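Local atomic coordinates of borrelidin polyketide synthase, type I (Streptomyces parvulus, PDB entry 6OBT), a protein that probably dehydrates a beta-hydroxyacyl polyketide intermediate as the dehydratase domain of a borrelidin synthase module. Residues L37-V49 against W58-L70. Numbering follows the deposited sequence.
Sequences LTEAGHAFVPAAV and WTGRLSLPSYPWL
The hydroxyl of Tyr67 donates to the carbonyl oxygen of Ala43 (OH to O, 2.9 Å), approaching from above the carbonyl plane, 40° out of it. A water extends this link: it donates to Phe44 O and Tyr67 OH and accepts from Arg61 N, bridging the segments where direct strand pairing has ceased. Pairing survives further along, where Thr59 N reaches Ala47 O at 3.0 Å, in an antiparallel hydrogen-bonded pair. Between this pair and the water, the CA-H of Gly60 points almost straight at Phe44 O (CA to O 3.4 Å). Phe44 illustrates how one ring in a loop can gather the end of a strand and the turn that follows it: with CG anti to the carbonyl carbon (chi1 -71°), its edge points into the Tyr67 face in a T-shaped stack, planes at 84°, CE1 standing over the ring centre. Phe44 CZ meets Trp69 CH2, and Leu62 CD2 packs against Phe44 CD1. At the other end Ala48 CB sits over the five-membered ring of Trp58 in a CH-pi contact, while Ala40 CB touches Trp58 CD1. Thr59 OG1 bonds to Val35 O of the second subunit. Trp58 NE1 bonds to Gln96 of helix 83-97, which also covers Phe44 and Val45, and strand 119-127 pairs with 55-62 on the side away from 47-50.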
ATOM      1  N   LEU A  37       1.995   5.639  -5.261  1.00 42.48           N
ATOM      2  CA  LEU A  37       0.667   5.051  -5.247  1.00 40.99           C
ATOM      3  C   LEU A  37      -0.216   5.732  -6.289  1.00 43.13           C
ATOM      4  O   LEU A  37       0.204   6.649  -6.991  1.00 46.06           O
ATOM      5  CB  LEU A  37       0.018   5.169  -3.864  1.00 39.36           C
ATOM      6  CG  LEU A  37       0.836   4.701  -2.662  1.00 44.35           C
ATOM      7  CD1 LEU A  37      -0.054   4.762  -1.462  1.00 41.42           C
ATOM      8  CD2 LEU A  37       1.360   3.288  -2.882  1.00 44.10           C
ATOM      9  N   THR A  38      -1.469   5.299  -6.342  1.00 40.21           N
ATOM     10  CA  THR A  38      -2.428   5.760  -7.343  1.00 45.14           C
ATOM     11  C   THR A  38      -3.606   6.408  -6.638  1.00 44.43           C
ATOM     12  O   THR A  38      -4.145   5.841  -5.686  1.00 40.77           O
ATOM     13  CB  THR A  38      -2.913   4.601  -8.219  1.00 48.93           C
ATOM     14  OG1 THR A  38      -1.782   3.950  -8.814  1.00 58.72           O
ATOM     15  CG2 THR A  38      -3.823   5.107  -9.325  1.00 52.82           C
ATOM     16  N   GLU A  39      -3.990   7.599  -7.090  1.00 49.00           N
ATOM     17  CA  GLU A  39      -5.232   8.198  -6.622  1.00 45.11           C
ATOM     18  C   GLU A  39      -6.406   7.340  -7.084  1.00 46.87           C
ATOM     19  O   GLU A  39      -6.560   7.078  -8.280  1.00 47.40           O
ATOM     20  CB  GLU A  39      -5.363   9.623  -7.148  1.00 52.72           C
ATOM     21  CG  GLU A  39      -4.300  10.577  -6.648  1.00 67.94           C
ATOM     22  CD  GLU A  39      -4.697  11.274  -5.358  1.00 83.38           C
ATOM     23  OE1 GLU A  39      -5.833  11.049  -4.885  1.00 87.08           O
ATOM     24  OE2 GLU A  39      -3.874  12.049  -4.820  1.00 89.48           O
ATOM     25  N   ALA A  40      -7.237   6.905  -6.136  1.00 47.61           N
ATOM     26  CA  ALA A  40      -8.264   5.903  -6.402  1.00 42.51           C
ATOM     27  C   ALA A  40      -9.674   6.474  -6.544  1.00 43.78           C
ATOM     28  O   ALA A  40     -10.578   5.736  -6.952  1.00 47.10           O
ATOM     29  CB  ALA A  40      -8.243   4.831  -5.302  1.00 35.75           C
ATOM     30  N   GLY A  41      -9.891   7.749  -6.217  1.00 42.19           N
ATOM     31  CA  GLY A  41     -11.156   8.403  -6.522  1.00 45.32           C
ATOM     32  C   GLY A  41     -12.366   7.980  -5.710  1.00 45.75           C
ATOM     33  O   GLY A  41     -13.498   8.210  -6.144  1.00 48.11           O
ATOM     34  N   HIS A  42     -12.168   7.355  -4.551  1.00 41.70           N
ATOM     35  CA  HIS A  42     -13.254   6.996  -3.649  1.00 39.26           C
ATOM     36  C   HIS A  42     -13.047   7.679  -2.309  1.00 41.17           C
ATOM     37  O   HIS A  42     -11.914   7.794  -1.833  1.00 35.32           O
ATOM     38  CB  HIS A  42     -13.346   5.490  -3.425  1.00 33.99           C
ATOM     39  CG  HIS A  42     -14.665   5.055  -2.863  1.00 37.60           C
ATOM     40  ND1 HIS A  42     -14.951   5.083  -1.514  1.00 38.02           N
ATOM     41  CD2 HIS A  42     -15.792   4.620  -3.479  1.00 35.94           C
ATOM     42  CE1 HIS A  42     -16.187   4.657  -1.319  1.00 40.64           C
ATOM     43  NE2 HIS A  42     -16.722   4.374  -2.497  1.00 35.98           N
ATOM     44  N   ALA A  43     -14.153   8.107  -1.696  1.00 37.25           N
ATOM     45  CA  ALA A  43     -14.077   8.822  -0.425  1.00 40.50           C
ATOM     46  C   ALA A  43     -13.491   7.951   0.684  1.00 38.87           C
ATOM     47  O   ALA A  43     -12.665   8.422   1.479  1.00 43.78           O
ATOM     48  CB  ALA A  43     -15.465   9.330  -0.025  1.00 44.94           C
ATOM     49  N   PHE A  44     -13.885   6.675   0.745  1.00 33.78           N
ATOM     50  CA  PHE A  44     -13.413   5.797   1.812  1.00 32.30           C
ATOM     51  C   PHE A  44     -12.037   5.206   1.531  1.00 34.94           C
ATOM     52  O   PHE A  44     -11.305   4.904   2.478  1.00 30.84           O
ATOM     53  CB  PHE A  44     -14.379   4.644   2.044  1.00 33.89           C
ATOM     54  CG  PHE A  44     -15.680   5.050   2.683  1.00 42.29           C
ATOM     55  CD1 PHE A  44     -15.819   6.283   3.295  1.00 44.67           C
ATOM     56  CD2 PHE A  44     -16.759   4.190   2.663  1.00 37.40           C
ATOM     57  CE1 PHE A  44     -17.031   6.651   3.877  1.00 47.99           C
ATOM     58  CE2 PHE A  44     -17.966   4.548   3.238  1.00 37.21           C
ATOM     59  CZ  PHE A  44     -18.099   5.779   3.851  1.00 40.46           C
ATOM     60  N   VAL A  45     -11.685   4.974   0.269  1.00 36.24           N
ATOM     61  CA  VAL A  45     -10.356   4.437  -0.034  1.00 35.35           C
ATOM     62  C   VAL A  45      -9.693   5.346  -1.061  1.00 36.71           C
ATOM     63  O   VAL A  45      -9.733   5.070  -2.267  1.00 39.56           O
ATOM     64  CB  VAL A  45     -10.422   2.972  -0.494  1.00 31.67           C
ATOM     65  CG1 VAL A  45     -10.639   2.079   0.711  1.00 29.67           C
ATOM     66  CG2 VAL A  45     -11.525   2.745  -1.518  1.00 30.38           C
ATOM     67  N   PRO A  46      -9.089   6.452  -0.621  1.00 36.60           N
ATOM     68  CA  PRO A  46      -8.562   7.445  -1.573  1.00 39.76           C
ATOM     69  C   PRO A  46      -7.305   7.009  -2.313  1.00 38.43           C
ATOM     70  O   PRO A  46      -6.918   7.691  -3.273  1.00 38.78           O
ATOM     71  CB  PRO A  46      -8.262   8.661  -0.684  1.00 45.49           C
ATOM     72  CG  PRO A  46      -9.000   8.406   0.599  1.00 46.85           C
ATOM     73  CD  PRO A  46      -9.039   6.930   0.769  1.00 37.92           C
ATOM     74  N   ALA A  47      -6.652   5.922  -1.907  1.00 32.38           N
ATOM     75  CA  ALA A  47      -5.381   5.526  -2.504  1.00 33.53           C
ATOM     76  C   ALA A  47      -5.416   4.048  -2.841  1.00 34.37           C
ATOM     77  O   ALA A  47      -6.047   3.255  -2.135  1.00 33.89           O
ATOM     78  CB  ALA A  47      -4.205   5.817  -1.548  1.00 37.66           C
ATOM     79  N   ALA A  48      -4.713   3.673  -3.911  1.00 34.35           N
ATOM     80  CA  ALA A  48      -4.594   2.285  -4.327  1.00 36.43           C
ATOM     81  C   ALA A  48      -3.123   1.916  -4.432  1.00 37.88           C
ATOM     82  O   ALA A  48      -2.306   2.715  -4.902  1.00 42.61           O
ATOM     83  CB  ALA A  48      -5.275   2.039  -5.689  1.00 38.47           C
ATOM     84  N   VAL A  49      -2.794   0.698  -4.006  1.00 38.83           N
ATOM     85  CA  VAL A  49      -1.421   0.201  -3.979  1.00 35.15           C
ATOM     86  C   VAL A  49      -1.361  -1.017  -4.890  1.00 36.51           C
ATOM     87  O   VAL A  49      -1.753  -2.120  -4.486  1.00 37.26           O
ATOM     88  CB  VAL A  49      -0.961  -0.161  -2.562  1.00 35.89           C
ATOM     89  CG1 VAL A  49       0.547  -0.436  -2.547  1.00 36.99           C
ATOM     90  CG2 VAL A  49      -1.308   0.939  -1.589  1.00 38.41           C
ATOM     91  N   TRP A  58      -6.671  -1.291  -1.969  1.00 25.94           N
ATOM     92  CA  TRP A  58      -7.207   0.041  -1.726  1.00 30.52           C
ATOM     93  C   TRP A  58      -7.137   0.303  -0.227  1.00 29.40           C
ATOM     94  O   TRP A  58      -7.407  -0.591   0.580  1.00 29.66           O
ATOM     95  CB  TRP A  58      -8.662   0.181  -2.229  1.00 29.26           C
ATOM     96  CG  TRP A  58      -8.777   0.313  -3.743  1.00 35.53           C
ATOM     97  CD1 TRP A  58      -9.042   1.452  -4.465  1.00 34.21           C
ATOM     98  CD2 TRP A  58      -8.618  -0.736  -4.698  1.00 36.09           C
ATOM     99  NE1 TRP A  58      -9.065   1.164  -5.818  1.00 36.05           N
ATOM    100  CE2 TRP A  58      -8.809  -0.174  -5.980  1.00 33.76           C
ATOM    101  CE3 TRP A  58      -8.319  -2.104  -4.595  1.00 41.37           C
ATOM    102  CZ2 TRP A  58      -8.704  -0.930  -7.147  1.00 43.55           C
ATOM    103  CZ3 TRP A  58      -8.226  -2.853  -5.762  1.00 44.72           C
ATOM    104  CH2 TRP A  58      -8.416  -2.263  -7.017  1.00 44.43           C
ATOM    105  N   THR A  59      -6.764   1.526   0.146  1.00 31.91           N
ATOM    106  CA  THR A  59      -6.497   1.851   1.540  1.00 32.21           C
ATOM    107  C   THR A  59      -7.205   3.138   1.914  1.00 31.60           C
ATOM    108  O   THR A  59      -7.378   4.040   1.084  1.00 32.49           O
ATOM    109  CB  THR A  59      -4.968   2.013   1.831  1.00 33.64           C
ATOM    110  OG1 THR A  59      -4.468   3.192   1.187  1.00 34.59           O
ATOM    111  CG2 THR A  59      -4.174   0.818   1.330  1.00 36.76           C
ATOM    112  N   GLY A  60      -7.602   3.218   3.177  1.00 30.52           N
ATOM    113  CA  GLY A  60      -8.171   4.440   3.702  1.00 34.85           C
ATOM    114  C   GLY A  60      -8.175   4.434   5.213  1.00 36.14           C
ATOM    115  O   GLY A  60      -7.828   3.442   5.857  1.00 35.48           O
ATOM    116  N   ARG A  61      -8.592   5.570   5.774  1.00 35.44           N
ATOM    117  CA  ARG A  61      -8.802   5.739   7.205  1.00 34.96           C
ATOM    118  C   ARG A  61     -10.252   6.150   7.443  1.00 41.47           C
ATOM    119  O   ARG A  61     -10.720   7.131   6.855  1.00 48.10           O
ATOM    120  CB  ARG A  61      -7.876   6.812   7.766  1.00 44.38           C
ATOM    121  CG  ARG A  61      -7.850   6.890   9.281  1.00 53.95           C
ATOM    122  CD  ARG A  61      -6.813   7.891   9.756  1.00 63.33           C
ATOM    123  NE  ARG A  61      -7.127   9.253   9.328  1.00 70.75           N
ATOM    124  CZ  ARG A  61      -6.375  10.316   9.603  1.00 76.30           C
ATOM    125  NH1 ARG A  61      -5.259  10.177  10.309  1.00 80.15           N
ATOM    126  NH2 ARG A  61      -6.738  11.519   9.173  1.00 75.55           N
ATOM    127  N   LEU A  62     -10.955   5.412   8.307  1.00 38.76           N
ATOM    128  CA  LEU A  62     -12.340   5.713   8.661  1.00 39.34           C
ATOM    129  C   LEU A  62     -12.413   6.234  10.089  1.00 41.59           C
ATOM    130  O   LEU A  62     -11.793   5.670  10.998  1.00 44.57           O
ATOM    131  CB  LEU A  62     -13.234   4.478   8.526  1.00 42.52           C
ATOM    132  CG  LEU A  62     -13.518   3.927   7.130  1.00 45.84           C
ATOM    133  CD1 LEU A  62     -14.591   2.848   7.213  1.00 38.85           C
ATOM    134  CD2 LEU A  62     -13.909   5.034   6.145  1.00 52.09           C
ATOM    135  N   SER A  63     -13.182   7.300  10.283  1.00 40.87           N
ATOM    136  CA  SER A  63     -13.466   7.824  11.608  1.00 46.78           C
ATOM    137  C   SER A  63     -14.713   8.689  11.508  1.00 46.53           C
ATOM    138  O   SER A  63     -15.062   9.181  10.433  1.00 43.50           O
ATOM    139  CB  SER A  63     -12.287   8.621  12.171  1.00 48.87           C
ATOM    140  OG  SER A  63     -12.209   9.923  11.614  1.00 48.17           O
ATOM    141  N   LEU A  64     -15.381   8.867  12.639  1.00 49.39           N
ATOM    142  CA  LEU A  64     -16.574   9.704  12.611  1.00 47.93           C
ATOM    143  C   LEU A  64     -16.247  11.188  12.422  1.00 53.96           C
ATOM    144  O   LEU A  64     -17.040  11.905  11.805  1.00 54.14           O
ATOM    145  CB  LEU A  64     -17.413   9.486  13.871  1.00 53.71           C
ATOM    146  CG  LEU A  64     -17.967   8.053  13.929  1.00 62.49           C
ATOM    147  CD1 LEU A  64     -18.254   7.610  15.361  1.00 71.97           C
ATOM    148  CD2 LEU A  64     -19.206   7.885  13.047  1.00 61.14           C
ATOM    149  N   PRO A  65     -15.114  11.710  12.906  1.00 56.78           N
ATOM    150  CA  PRO A  65     -14.794  13.106  12.560  1.00 57.09           C
ATOM    151  C   PRO A  65     -14.564  13.318  11.074  1.00 55.73           C
ATOM    152  O   PRO A  65     -14.790  14.427  10.575  1.00 61.07           O
ATOM    153  CB  PRO A  65     -13.539  13.388  13.391  1.00 56.94           C
ATOM    154  CG  PRO A  65     -13.723  12.523  14.591  1.00 58.23           C
ATOM    155  CD  PRO A  65     -14.305  11.247  14.053  1.00 55.42           C
ATOM    156  N   SER A  66     -14.139  12.282  10.346  1.00 49.58           N
ATOM    157  CA  SER A  66     -13.938  12.410   8.908  1.00 49.63           C
ATOM    158  C   SER A  66     -15.236  12.231   8.129  1.00 50.83           C
ATOM    159  O   SER A  66     -15.396  12.827   7.060  1.00 53.53           O
ATOM    160  CB  SER A  66     -12.899  11.396   8.427  1.00 46.92           C
ATOM    161  OG  SER A  66     -11.600  11.794   8.833  1.00 49.09           O
ATOM    162  N   TYR A  67     -16.157  11.420   8.634  1.00 48.42           N
ATOM    163  CA  TYR A  67     -17.450  11.197   7.986  1.00 49.43           C
ATOM    164  C   TYR A  67     -18.515  11.180   9.071  1.00 45.90           C
ATOM    165  O   TYR A  67     -19.010  10.114   9.458  1.00 41.31           O
ATOM    166  CB  TYR A  67     -17.457   9.889   7.194  1.00 45.44           C
ATOM    167  CG  TYR A  67     -16.182   9.605   6.426  1.00 50.84           C
ATOM    168  CD1 TYR A  67     -15.157   8.862   6.995  1.00 49.55           C
ATOM    169  CD2 TYR A  67     -16.009  10.079   5.130  1.00 51.28           C
ATOM    170  CE1 TYR A  67     -13.997   8.596   6.303  1.00 55.78           C
ATOM    171  CE2 TYR A  67     -14.850   9.823   4.424  1.00 51.37           C
ATOM    172  CZ  TYR A  67     -13.845   9.079   5.018  1.00 60.59           C
ATOM    173  OH  TYR A  67     -12.682   8.809   4.328  1.00 70.23           O
ATOM    174  N   PRO A  68     -18.877  12.348   9.606  1.00 52.71           N
ATOM    175  CA  PRO A  68     -19.810  12.364  10.746  1.00 57.97           C
ATOM    176  C   PRO A  68     -21.155  11.738  10.444  1.00 56.11           C
ATOM    177  O   PRO A  68     -21.806  11.252  11.377  1.00 49.76           O
ATOM    178  CB  PRO A  68     -19.940  13.857  11.089  1.00 66.01           C
ATOM    179  CG  PRO A  68     -19.364  14.596   9.933  1.00 67.82           C
ATOM    180  CD  PRO A  68     -18.365  13.690   9.284  1.00 62.61           C
ATOM    181  N   TRP A  69     -21.582  11.704   9.179  1.00 56.48           N
ATOM    182  CA  TRP A  69     -22.862  11.087   8.852  1.00 55.07           C
ATOM    183  C   TRP A  69     -22.863   9.583   9.102  1.00 50.32           C
ATOM    184  O   TRP A  69     -23.937   8.982   9.138  1.00 49.62           O
ATOM    185  CB  TRP A  69     -23.250  11.395   7.396  1.00 52.79           C
ATOM    186  CG  TRP A  69     -22.253  10.930   6.392  1.00 49.86           C
ATOM    187  CD1 TRP A  69     -21.211  11.648   5.875  1.00 53.01           C
ATOM    188  CD2 TRP A  69     -22.185   9.634   5.793  1.00 44.73           C
ATOM    189  NE1 TRP A  69     -20.496  10.873   4.991  1.00 52.98           N
ATOM    190  CE2 TRP A  69     -21.072   9.633   4.923  1.00 47.33           C
ATOM    191  CE3 TRP A  69     -22.954   8.472   5.909  1.00 43.95           C
ATOM    192  CZ2 TRP A  69     -20.708   8.516   4.174  1.00 44.84           C
ATOM    193  CZ3 TRP A  69     -22.589   7.360   5.167  1.00 45.16           C
ATOM    194  CH2 TRP A  69     -21.477   7.391   4.308  1.00 49.44           C
ATOM    195  N   LEU A  70     -21.697   8.966   9.304  1.00 44.67           N
ATOM    196  CA  LEU A  70     -21.669   7.558   9.688  1.00 42.98           C
ATOM    197  C   LEU A  70     -22.332   7.314  11.046  1.00 43.43           C
ATOM    198  O   LEU A  70     -22.749   6.185  11.332  1.00 47.44           O
ATOM    199  CB  LEU A  70     -20.220   7.048   9.689  1.00 43.94           C
ATOM    200  CG  LEU A  70     -19.583   6.791   8.314  1.00 45.33           C
ATOM    201  CD1 LEU A  70     -18.089   6.453   8.434  1.00 47.47           C
ATOM    202  CD2 LEU A  70     -20.317   5.694   7.561  1.00 46.09           C
TER
HETATM  203  O   HOH W   1     -10.164   7.338   3.860  1.00 50.46           O